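Local atomic coordinates of 4-hydroxy-3-methylbut-2-enyl diphosphate reductase (Aquifex aeolicus, PDB entry 3DNF), a protein that catalyses the final step of the non-mevalonate pathway, reducing HMBPP to isopentenyl and dimethylallyl diphosphate using its own iron-sulfur cluster and electrons from reduced ferredoxin. Residues 68-73 against 90-95; 156-161 against 183-188; 201-206 against 229-234; 217-222 against 238-243. All coordinates share one frame; numbering follows the deposited sequence. Where two conformers were deposited one is given.

Contact 1 of 4, residues 68-73 against 90-95; sequences TVIIRS and KVIDAT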
# COMPACT_ATOMS: atom_id res chain seq x y z
N THR B 68 -19.28 -15.93 36.39
CA THR B 68 -18.09 -15.34 35.74
C THR B 68 -18.22 -15.61 34.25
O THR B 68 -18.61 -16.71 33.85
CB THR B 68 -16.78 -15.98 36.25
OG1 THR B 68 -16.58 -15.61 37.62
CG2 THR B 68 -15.54 -15.51 35.41
N VAL B 69 -18.00 -14.59 33.43
CA VAL B 69 -17.91 -14.84 31.98
C VAL B 69 -16.57 -14.34 31.46
O VAL B 69 -16.07 -13.28 31.84
CB VAL B 69 -19.08 -14.21 31.16
CG1 VAL B 69 -20.41 -14.93 31.45
CG2 VAL B 69 -19.14 -12.75 31.49
N ILE B 70 -15.96 -15.19 30.62
CA ILE B 70 -14.64 -14.91 30.02
C ILE B 70 -14.76 -14.53 28.55
O ILE B 70 -15.24 -15.32 27.69
CB ILE B 70 -13.66 -16.09 30.23
CG1 ILE B 70 -13.53 -16.40 31.75
CG2 ILE B 70 -12.27 -15.78 29.60
CD1 ILE B 70 -13.31 -17.86 32.03
N ILE B 71 -14.35 -13.30 28.26
CA ILE B 71 -14.36 -12.81 26.84
C ILE B 71 -13.23 -13.54 26.10
O ILE B 71 -12.11 -13.57 26.60
CB ILE B 71 -14.14 -11.30 26.79
CG1 ILE B 71 -15.29 -10.58 27.55
CG2 ILE B 71 -13.98 -10.80 25.28
CD1 ILE B 71 -15.17 -9.06 27.59
N ARG B 72 -13.52 -14.09 24.90
CA ARG B 72 -12.52 -14.85 24.19
C ARG B 72 -11.45 -13.95 23.59
O ARG B 72 -11.61 -12.71 23.54
CB ARG B 72 -13.16 -15.74 23.11
CG ARG B 72 -14.20 -16.75 23.66
CD ARG B 72 -14.63 -17.71 22.59
NE ARG B 72 -15.33 -17.07 21.47
CZ ARG B 72 -16.12 -17.72 20.62
NH1 ARG B 72 -16.36 -19.01 20.78
NH2 ARG B 72 -16.71 -17.07 19.63
N SER B 73 -10.37 -14.58 23.14
CA SER B 73 -9.19 -13.88 22.63
C SER B 73 -9.52 -12.91 21.48
O SER B 73 -8.77 -11.96 21.27
CB SER B 73 -8.12 -14.87 22.20
OG SER B 73 -8.60 -15.63 21.09
N LYS B 90 -19.27 -11.25 36.80
CA LYS B 90 -17.83 -11.00 36.85
C LYS B 90 -17.22 -11.26 35.46
O LYS B 90 -17.21 -12.40 34.99
CB LYS B 90 -17.16 -11.89 37.91
CG LYS B 90 -15.64 -11.79 37.92
CD LYS B 90 -15.02 -12.65 39.04
CE LYS B 90 -15.19 -11.90 40.38
NZ LYS B 90 -14.48 -12.60 41.50
N VAL B 91 -16.75 -10.19 34.83
CA VAL B 91 -16.32 -10.22 33.44
C VAL B 91 -14.81 -10.25 33.45
O VAL B 91 -14.14 -9.31 33.95
CB VAL B 91 -16.86 -9.03 32.61
CG1 VAL B 91 -16.28 -9.13 31.17
CG2 VAL B 91 -18.42 -9.06 32.60
N ILE B 92 -14.26 -11.35 32.94
CA ILE B 92 -12.83 -11.49 32.72
C ILE B 92 -12.50 -11.24 31.25
O ILE B 92 -12.94 -11.98 30.37
CB ILE B 92 -12.33 -12.89 33.09
CG1 ILE B 92 -12.92 -13.38 34.44
CG2 ILE B 92 -10.78 -12.99 33.01
CD1 ILE B 92 -12.07 -13.25 35.65
N ASP B 93 -11.69 -10.22 31.01
CA ASP B 93 -11.39 -9.86 29.63
C ASP B 93 -10.14 -10.58 29.19
O ASP B 93 -9.04 -10.13 29.51
CB ASP B 93 -11.20 -8.36 29.46
CG ASP B 93 -11.04 -7.96 27.99
OD1 ASP B 93 -11.21 -8.85 27.12
OD2 ASP B 93 -10.87 -6.76 27.71
N ALA B 94 -10.30 -11.62 28.36
CA ALA B 94 -9.17 -12.36 27.84
C ALA B 94 -8.93 -12.05 26.34
O ALA B 94 -8.27 -12.80 25.65
CB ALA B 94 -9.33 -13.87 28.06
N THR B 95 -9.48 -10.94 25.85
CA THR B 95 -9.10 -10.45 24.53
C THR B 95 -7.58 -10.40 24.36
O THR B 95 -6.87 -9.88 25.22
CB THR B 95 -9.65 -9.01 24.31
OG1 THR B 95 -11.04 -9.02 24.56
CG2 THR B 95 -9.40 -8.56 22.85

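Contact 2 of 4, residues 156-161 against 183-188; sequences HERVGI and VKEVKV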
# COMPACT_ATOMS: atom_id res chain seq x y z
N HIS B 156 -12.89 9.04 -0.08
CA HIS B 156 -12.30 9.88 0.95
C HIS B 156 -10.88 10.28 0.58
O HIS B 156 -10.19 9.53 -0.12
CB HIS B 156 -12.30 9.12 2.30
CG HIS B 156 -13.68 8.91 2.83
ND1 HIS B 156 -14.48 7.86 2.43
CD2 HIS B 156 -14.44 9.66 3.65
CE1 HIS B 156 -15.67 7.96 3.00
NE2 HIS B 156 -15.66 9.04 3.77
N GLU B 157 -10.41 11.39 1.13
CA GLU B 157 -9.07 11.86 0.78
C GLU B 157 -8.02 11.27 1.70
O GLU B 157 -6.87 11.18 1.31
CB GLU B 157 -9.02 13.37 0.81
CG GLU B 157 -9.92 13.97 -0.25
CD GLU B 157 -9.75 15.47 -0.40
OE1 GLU B 157 -9.32 16.12 0.58
OE2 GLU B 157 -10.08 15.99 -1.49
N ARG B 158 -8.43 10.96 2.93
CA ARG B 158 -7.50 10.39 3.93
C ARG B 158 -8.05 9.08 4.47
O ARG B 158 -9.11 9.04 5.11
CB ARG B 158 -7.22 11.36 5.05
CG ARG B 158 -6.79 12.76 4.52
CD ARG B 158 -6.66 13.75 5.66
NE ARG B 158 -5.49 13.49 6.49
CZ ARG B 158 -5.54 13.25 7.80
NH1 ARG B 158 -6.70 13.24 8.42
NH2 ARG B 158 -4.43 13.05 8.48
N VAL B 159 -7.32 8.01 4.18
CA VAL B 159 -7.76 6.67 4.55
C VAL B 159 -6.73 6.03 5.48
O VAL B 159 -5.54 6.05 5.19
CB VAL B 159 -8.04 5.73 3.33
CG1 VAL B 159 -8.36 4.30 3.80
CG2 VAL B 159 -9.17 6.29 2.46
N GLY B 160 -7.21 5.54 6.63
CA GLY B 160 -6.37 4.75 7.54
C GLY B 160 -6.68 3.27 7.45
O GLY B 160 -7.84 2.85 7.55
N ILE B 161 -5.61 2.45 7.37
CA ILE B 161 -5.79 1.05 7.11
C ILE B 161 -5.22 0.21 8.23
O ILE B 161 -4.05 0.40 8.60
CB ILE B 161 -5.18 0.65 5.73
CG1 ILE B 161 -5.77 1.54 4.66
CG2 ILE B 161 -5.41 -0.84 5.39
CD1 ILE B 161 -5.11 1.41 3.29
N VAL B 183 -6.13 7.50 -3.43
CA VAL B 183 -6.44 8.55 -2.45
C VAL B 183 -5.21 9.39 -2.07
O VAL B 183 -4.08 8.92 -2.17
CB VAL B 183 -7.23 8.07 -1.18
CG1 VAL B 183 -8.40 7.08 -1.52
CG2 VAL B 183 -6.31 7.49 -0.16
N LYS B 184 -5.45 10.60 -1.58
CA LYS B 184 -4.36 11.55 -1.40
C LYS B 184 -3.38 11.13 -0.32
O LYS B 184 -2.19 11.34 -0.48
CB LYS B 184 -4.88 12.92 -1.05
CG LYS B 184 -3.79 13.98 -0.82
CD LYS B 184 -4.39 15.24 -0.19
CE LYS B 184 -3.42 16.42 -0.26
NZ LYS B 184 -4.14 17.68 -0.65
N GLU B 185 -3.91 10.59 0.77
CA GLU B 185 -3.12 10.30 1.94
C GLU B 185 -3.60 9.02 2.60
O GLU B 185 -4.77 8.85 2.90
CB GLU B 185 -3.18 11.47 2.90
CG GLU B 185 -2.58 11.18 4.21
CD GLU B 185 -2.58 12.37 5.13
OE1 GLU B 185 -2.42 13.52 4.66
OE2 GLU B 185 -2.72 12.13 6.35
N VAL B 186 -2.66 8.09 2.79
CA VAL B 186 -3.02 6.82 3.38
C VAL B 186 -2.13 6.61 4.59
O VAL B 186 -0.92 6.80 4.50
CB VAL B 186 -2.82 5.64 2.40
CG1 VAL B 186 -3.01 4.30 3.15
CG2 VAL B 186 -3.81 5.74 1.26
N LYS B 187 -2.70 6.20 5.72
CA LYS B 187 -1.89 5.78 6.85
C LYS B 187 -2.18 4.33 7.17
O LYS B 187 -3.33 3.94 7.30
CB LYS B 187 -2.13 6.66 8.09
CG LYS B 187 -1.37 6.19 9.32
CD LYS B 187 -1.36 7.30 10.36
CE LYS B 187 -0.82 6.84 11.69
NZ LYS B 187 -0.61 8.04 12.58
N VAL B 188 -1.13 3.52 7.30
CA VAL B 188 -1.30 2.12 7.60
C VAL B 188 -0.70 1.81 8.93
O VAL B 188 0.45 2.17 9.22
CB VAL B 188 -0.55 1.24 6.55
CG1 VAL B 188 -0.72 -0.27 6.81
CG2 VAL B 188 -0.95 1.64 5.13

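Contact 3 of 4, residues 201-206 against 229-234; sequences ESVKKL and YISKEL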
# COMPACT_ATOMS: atom_id res chain seq x y z
N GLU B 201 7.47 -20.90 9.67
CA GLU B 201 8.92 -20.82 9.45
C GLU B 201 9.71 -21.78 10.33
O GLU B 201 10.78 -22.27 9.94
CB GLU B 201 9.43 -19.39 9.64
CG GLU B 201 8.80 -18.34 8.71
CD GLU B 201 8.82 -18.72 7.23
OE1 GLU B 201 9.82 -19.30 6.75
OE2 GLU B 201 7.83 -18.43 6.53
N SER B 202 9.20 -22.04 11.53
CA SER B 202 9.77 -23.02 12.44
C SER B 202 9.65 -24.44 11.88
O SER B 202 10.56 -25.25 12.05
CB SER B 202 9.10 -22.92 13.81
OG SER B 202 9.65 -23.85 14.73
N VAL B 203 8.53 -24.72 11.20
CA VAL B 203 8.35 -25.99 10.47
C VAL B 203 9.27 -26.06 9.26
O VAL B 203 9.88 -27.10 8.99
CB VAL B 203 6.86 -26.19 10.07
CG1 VAL B 203 6.72 -27.24 8.97
CG2 VAL B 203 6.06 -26.59 11.29
N LYS B 204 9.38 -24.94 8.53
CA LYS B 204 10.32 -24.83 7.40
C LYS B 204 11.75 -25.20 7.78
O LYS B 204 12.42 -25.92 7.04
CB LYS B 204 10.30 -23.43 6.79
CG LYS B 204 9.14 -23.15 5.86
CD LYS B 204 9.60 -22.35 4.64
CE LYS B 204 8.42 -21.87 3.79
NZ LYS B 204 7.62 -20.82 4.48
N LYS B 205 12.21 -24.70 8.93
CA LYS B 205 13.57 -24.96 9.39
C LYS B 205 13.74 -26.39 9.92
O LYS B 205 14.79 -27.01 9.72
CB LYS B 205 13.99 -23.94 10.45
CG LYS B 205 14.18 -22.52 9.93
CD LYS B 205 14.89 -21.60 10.95
CE LYS B 205 14.13 -21.48 12.29
NZ LYS B 205 12.89 -20.63 12.26
N LEU B 206 12.71 -26.91 10.59
CA LEU B 206 12.82 -28.24 11.19
C LEU B 206 12.64 -29.37 10.18
O LEU B 206 13.36 -30.39 10.24
CB LEU B 206 11.85 -28.39 12.38
CG LEU B 206 12.09 -29.59 13.32
CD1 LEU B 206 13.51 -29.62 13.87
CD2 LEU B 206 11.07 -29.63 14.46
N TYR B 229 1.19 -29.20 4.40
CA TYR B 229 1.68 -29.03 3.02
C TYR B 229 3.09 -28.47 2.96
O TYR B 229 3.93 -28.98 2.22
CB TYR B 229 0.75 -28.12 2.22
CG TYR B 229 -0.60 -28.71 1.91
CD1 TYR B 229 -1.76 -28.08 2.35
CD2 TYR B 229 -0.72 -29.89 1.16
CE1 TYR B 229 -3.00 -28.60 2.08
CE2 TYR B 229 -1.97 -30.42 0.87
CZ TYR B 229 -3.11 -29.77 1.34
OH TYR B 229 -4.36 -30.26 1.07
N ILE B 230 3.34 -27.42 3.74
CA ILE B 230 4.66 -26.78 3.82
C ILE B 230 5.74 -27.81 4.19
O ILE B 230 6.83 -27.81 3.60
CB ILE B 230 4.64 -25.56 4.80
CG1 ILE B 230 5.93 -24.75 4.75
CG2 ILE B 230 4.36 -25.97 6.22
CD1 ILE B 230 5.90 -23.54 5.68
N SER B 231 5.42 -28.69 5.14
CA SER B 231 6.33 -29.72 5.61
C SER B 231 6.50 -30.84 4.59
O SER B 231 7.62 -31.25 4.30
CB SER B 231 5.84 -30.28 6.95
OG SER B 231 6.69 -31.33 7.40
N LYS B 232 5.37 -31.32 4.05
CA LYS B 232 5.31 -32.39 3.05
C LYS B 232 6.12 -32.04 1.79
O LYS B 232 6.62 -32.92 1.09
CB LYS B 232 3.84 -32.67 2.70
CG LYS B 232 3.59 -33.74 1.65
CD LYS B 232 3.81 -35.14 2.20
CE LYS B 232 3.62 -36.18 1.11
NZ LYS B 232 3.60 -37.60 1.75
N GLU B 233 6.24 -30.74 1.52
CA GLU B 233 7.02 -30.21 0.41
C GLU B 233 8.53 -30.31 0.67
O GLU B 233 9.31 -30.46 -0.28
CB GLU B 233 6.62 -28.76 0.17
CG GLU B 233 7.35 -28.07 -0.97
CD GLU B 233 7.00 -26.60 -1.05
OE1 GLU B 233 5.94 -26.19 -0.51
OE2 GLU B 233 7.78 -25.85 -1.68
N LEU B 234 8.93 -30.21 1.93
CA LEU B 234 10.35 -30.22 2.30
C LEU B 234 10.83 -31.56 2.86
O LEU B 234 12.04 -31.79 2.97
CB LEU B 234 10.66 -29.11 3.31
CG LEU B 234 10.39 -27.66 2.92
CD1 LEU B 234 10.47 -26.75 4.14
CD2 LEU B 234 11.33 -27.19 1.82

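Contact 4 of 4, residues 217-222 against 238-243; sequences GGKNSG and TYHIET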
# COMPACT_ATOMS: atom_id res chain seq x y z
N GLY B 217 -3.25 -31.53 14.43
CA GLY B 217 -4.34 -30.58 14.35
C GLY B 217 -5.59 -31.15 13.72
O GLY B 217 -5.54 -32.19 13.05
N GLY B 218 -6.72 -30.48 13.94
CA GLY B 218 -7.98 -30.90 13.32
C GLY B 218 -7.86 -30.77 11.81
O GLY B 218 -7.18 -29.86 11.33
N LYS B 219 -8.51 -31.68 11.08
CA LYS B 219 -8.50 -31.70 9.61
C LYS B 219 -9.12 -30.45 9.00
O LYS B 219 -8.69 -29.98 7.94
CB LYS B 219 -9.25 -32.92 9.05
CG LYS B 219 -8.69 -34.28 9.46
CD LYS B 219 -9.61 -35.42 9.01
CE LYS B 219 -9.12 -36.74 9.59
NZ LYS B 219 -10.01 -37.89 9.30
N ASN B 220 -10.15 -29.92 9.66
CA ASN B 220 -10.86 -28.74 9.18
C ASN B 220 -10.11 -27.45 9.52
O ASN B 220 -10.49 -26.37 9.07
CB ASN B 220 -12.26 -28.70 9.77
CG ASN B 220 -12.25 -28.55 11.29
OD1 ASN B 220 -11.25 -28.82 11.96
ND2 ASN B 220 -13.38 -28.10 11.83
N SER B 221 -9.05 -27.56 10.32
CA SER B 221 -8.19 -26.42 10.61
C SER B 221 -7.38 -26.11 9.36
O SER B 221 -6.44 -26.84 9.02
CB SER B 221 -7.26 -26.72 11.79
OG SER B 221 -6.19 -25.79 11.87
N GLY B 222 -7.77 -25.03 8.67
CA GLY B 222 -7.07 -24.57 7.46
C GLY B 222 -5.58 -24.34 7.65
O GLY B 222 -4.78 -24.78 6.83
N THR B 238 6.20 -36.46 6.08
CA THR B 238 5.33 -35.65 6.92
C THR B 238 3.97 -36.38 6.97
O THR B 238 3.43 -36.83 5.95
CB THR B 238 5.15 -34.22 6.37
OG1 THR B 238 6.42 -33.56 6.31
CG2 THR B 238 4.19 -33.39 7.28
N TYR B 239 3.41 -36.49 8.19
CA TYR B 239 2.12 -37.11 8.37
C TYR B 239 1.31 -36.16 9.20
O TYR B 239 1.80 -35.64 10.20
CB TYR B 239 2.27 -38.46 9.07
CG TYR B 239 3.17 -39.43 8.31
CD1 TYR B 239 4.52 -39.53 8.62
CD2 TYR B 239 2.66 -40.21 7.28
CE1 TYR B 239 5.35 -40.40 7.91
CE2 TYR B 239 3.48 -41.09 6.57
CZ TYR B 239 4.83 -41.18 6.89
OH TYR B 239 5.64 -42.05 6.19
N HIS B 240 0.09 -35.89 8.74
CA HIS B 240 -0.82 -35.09 9.54
C HIS B 240 -1.72 -35.99 10.39
O HIS B 240 -2.25 -36.99 9.90
CB HIS B 240 -1.65 -34.16 8.64
CG HIS B 240 -2.82 -33.55 9.34
ND1 HIS B 240 -4.11 -33.99 9.15
CD2 HIS B 240 -2.89 -32.58 10.28
CE1 HIS B 240 -4.93 -33.30 9.92
NE2 HIS B 240 -4.21 -32.43 10.61
N ILE B 241 -1.87 -35.67 11.68
CA ILE B 241 -2.71 -36.46 12.59
C ILE B 241 -3.53 -35.58 13.54
O ILE B 241 -3.12 -34.47 13.86
CB ILE B 241 -1.89 -37.50 13.42
CG1 ILE B 241 -0.84 -36.80 14.29
CG2 ILE B 241 -1.22 -38.54 12.52
CD1 ILE B 241 -0.37 -37.63 15.47
N GLU B 242 -4.69 -36.09 13.98
CA GLU B 242 -5.53 -35.40 14.96
C GLU B 242 -5.32 -35.95 16.38
O GLU B 242 -5.51 -35.23 17.36
CB GLU B 242 -7.00 -35.53 14.57
CG GLU B 242 -7.43 -34.62 13.44
CD GLU B 242 -8.90 -34.74 13.11
OE1 GLU B 242 -9.46 -35.86 13.24
OE2 GLU B 242 -9.51 -33.72 12.70
N THR B 243 -4.91 -37.21 16.46
CA THR B 243 -4.71 -37.90 17.73
C THR B 243 -3.46 -38.78 17.66
O THR B 243 -3.10 -39.27 16.57
CB THR B 243 -5.95 -38.79 18.09
OG1 THR B 243 -7.13 -37.97 18.13
CG2 THR B 243 -5.79 -39.46 19.45
O HOH W 1 -11.62 -31.65 12.09

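Contact 1 of 4, residues 68-73 against 90-95
Ile-71 holds CG1 anti to its own carbonyl carbon (chi1 -62°), and chi2 of 179° carries CD1 outward to within 3.7 Å of Val-91 CG1. The other branch, CG2, comes 3.5 Å from Thr-95 OG1, so one isoleucine reaches from Val-91 in the neighbouring strand to Thr-95 in the loop beyond it. Val-69, also on this face, packs against Val-91. On the opposite face, Thr-68 CG2 lies 3.5 Å from Ile-92 CG1, Ile-70 runs beside Ile-92, and Ile-70 CG2 meets Ala-94 CB at 3.8 Å. Branched side chains suit both extended strands and the helices above and below: 14-26 touches Ile-70 and Ile-92, while 78-86, the helix of this beta-alpha-beta unit, touches Ile-71 and Val-91. Parallel pairing is carried by Val-69 N to Lys-90 O (2.8 Å), Ile-92 N to Val-69 O and Ile-71 N to Ile-92 O; a weaker bond, Ala-94 N to Ile-71 O, follows where the strands end. There Asp-93 forms an Asx turn. Its OD1 accepts Thr-95 OG1 at 2.6 Å through the syn lone pair, and Thr-95 N at 3.0 Å from above the carboxylate plane. Two donors on one oxygen would probably stabilise a charged carboxylate. They also fix the turn just before the cluster ligand Cys-96, whose backbone bonds to Ser-73, itself touching the iron-sulfur cluster.

Contact 2 of 4, residues 156-161 against 183-188
Arg-158 and Glu-185 lie side by side across the parallel strands 158-163 and 185-189, which helix 169-182 connects as a beta-alpha-beta unit. The arginine chain bends at chi3 (72°), placing NE 3.1 Å from Glu-185 OE2, in the conformer given, in a weak bond. NH2 meets the same oxygen at 2.9 Å, on its syn side but well out of the carboxylate plane. Both N-H groups of this salt bridge go to one oxygen, and the guanidinium and carboxylate planes stand 89° apart, unlike the flat two-by-two pairing. Glu-185 OE2 also bridges Lys-187 of the second subunit, and Tyr-114 makes a cation-pi contact with Arg-158. Beneath, the backbones are laced by Glu-185 N to Glu-157 O, Val-159 N to Glu-185 O and Lys-187 N to Val-159 O. Ile-161 N binds Lys-187 O at 2.7 Å. The other face is apolar: Ile-161 CD1 lies 3.6 Å from Val-186 CG1, and Val-159 crosses Val-183 at about a right angle, CG2 to CG2 4.1 Å. Compact branched residues suit this face, where helix 169-182 packs on Ile-161 and Val-188. Strand 115-119 flanks strand 158-163; beyond 185-189 a strand of the second subunit pairs antiparallel, extending the sheet.

Contact 3 of 4, residues 201-206 against 229-234
Lys-204 lies across Ile-230 where helices 195-206 and 222-234 run side by side in the alpha/beta fold, flanking a four-stranded parallel sheet. The two helical segments point nearly the same way, 17° apart, with their axes 9.2 Å from each other at the closest approach. From CB the lysine chain reaches CG, which presses on Ile-230 CD1 at 3.3 Å, tighter than ordinary van der Waals contact. CD, set by an unusual chi2 of -139°, stays 4.0 Å from that methyl, and CE returns to 3.6 Å. The tip, NZ, passes 3.4 Å from the same CD1 and makes a salt bridge, whose hydrogen bond is weak, to Glu-201 OE2, one turn earlier on its own helix. The chain thus crosses the isoleucine at about a right angle, with NZ still beside the methyl as it reaches its carboxylate; a long stem with a charged tip suits lysine to a partly exposed helix flank. Deeper in, the small Val-203 and Ser-231 meet: Val-203 CG1 touches Ile-230 CG2 and lies 3.8 Å from Ser-231 CB. Ser-231 turns its hydroxyl to Thr-238 on the following strand. At the far end Leu-234 lays CD1 against the lysine backbone, 3.6 Å from Lys-204 O.

Contact 4 of 4, residues 217-222 against 238-243
Glu-242, Gly-217 and Lys-219 carry this contact between the loop after strand 212-216 and the end of edge strand 238-241. Glu-242 reaches along its extended chain to the loop: CG passes 3.1 Å from Gly-217 O, and OE2 accepts Lys-219 N at 2.8 Å in a nearly straight bond (163°). That donor arrives on the anti side of the carboxylate, out of its plane. A water donates to OE2 at 3.0 Å and, weakly, to Asn-220 OD1. Lys-219 crosses the glutamate at about a right angle, its CG 3.4 Å from OE2, while NZ remains 4.5 Å from OE1, beyond a salt bridge; a long, flexible chain suits this exposed place. Gly-217 is gripped at both ends. Its N binds Ile-241 O at 3.0 Å, extending the strand pairing, and its O receives a weak bond from His-240 NE2 at 2.8 Å. Its positive phi of 157° is a conformation that glycine, lacking CB, adopts readily. His-240 holds CG anti to its backbone N (chi1 167°); its ring N-H lets histidine reach a loop carbonyl, and the ring edge meets Lys-219 CG. A type I turn, Gly-218 to Ser-221, leads into helix 222-234, with Ser-221, a predicted substrate-binding residue, at the N-cap. A carboxylate holding a backbone N-H and a water near an ammonium group probably stays ionised and fastens the turn's start.

From the N terminus, contact 1 comes first, closing the loop through helix 78-86 within one parallel sheet; contact 2 closes a similar loop through helix 169-182 in the next sheet. These two lie in series, their nearest atoms about 18 Å apart. Beyond strand 185-189 the chain returns to the sheet begun by strand 3-6, where contacts 3 and 4 cross: in sequence, 217-222 fall between the two segments of contact 3, and 229-234 between those of contact 4. They touch directly, Ser-231 OG lying 2.5 Å from Thr-238 OG1 in a probable hydrogen bond. Contact 3 ties helix to helix, and contact 4 a loop to an edge strand, so each of the three lobes holds at least one contact.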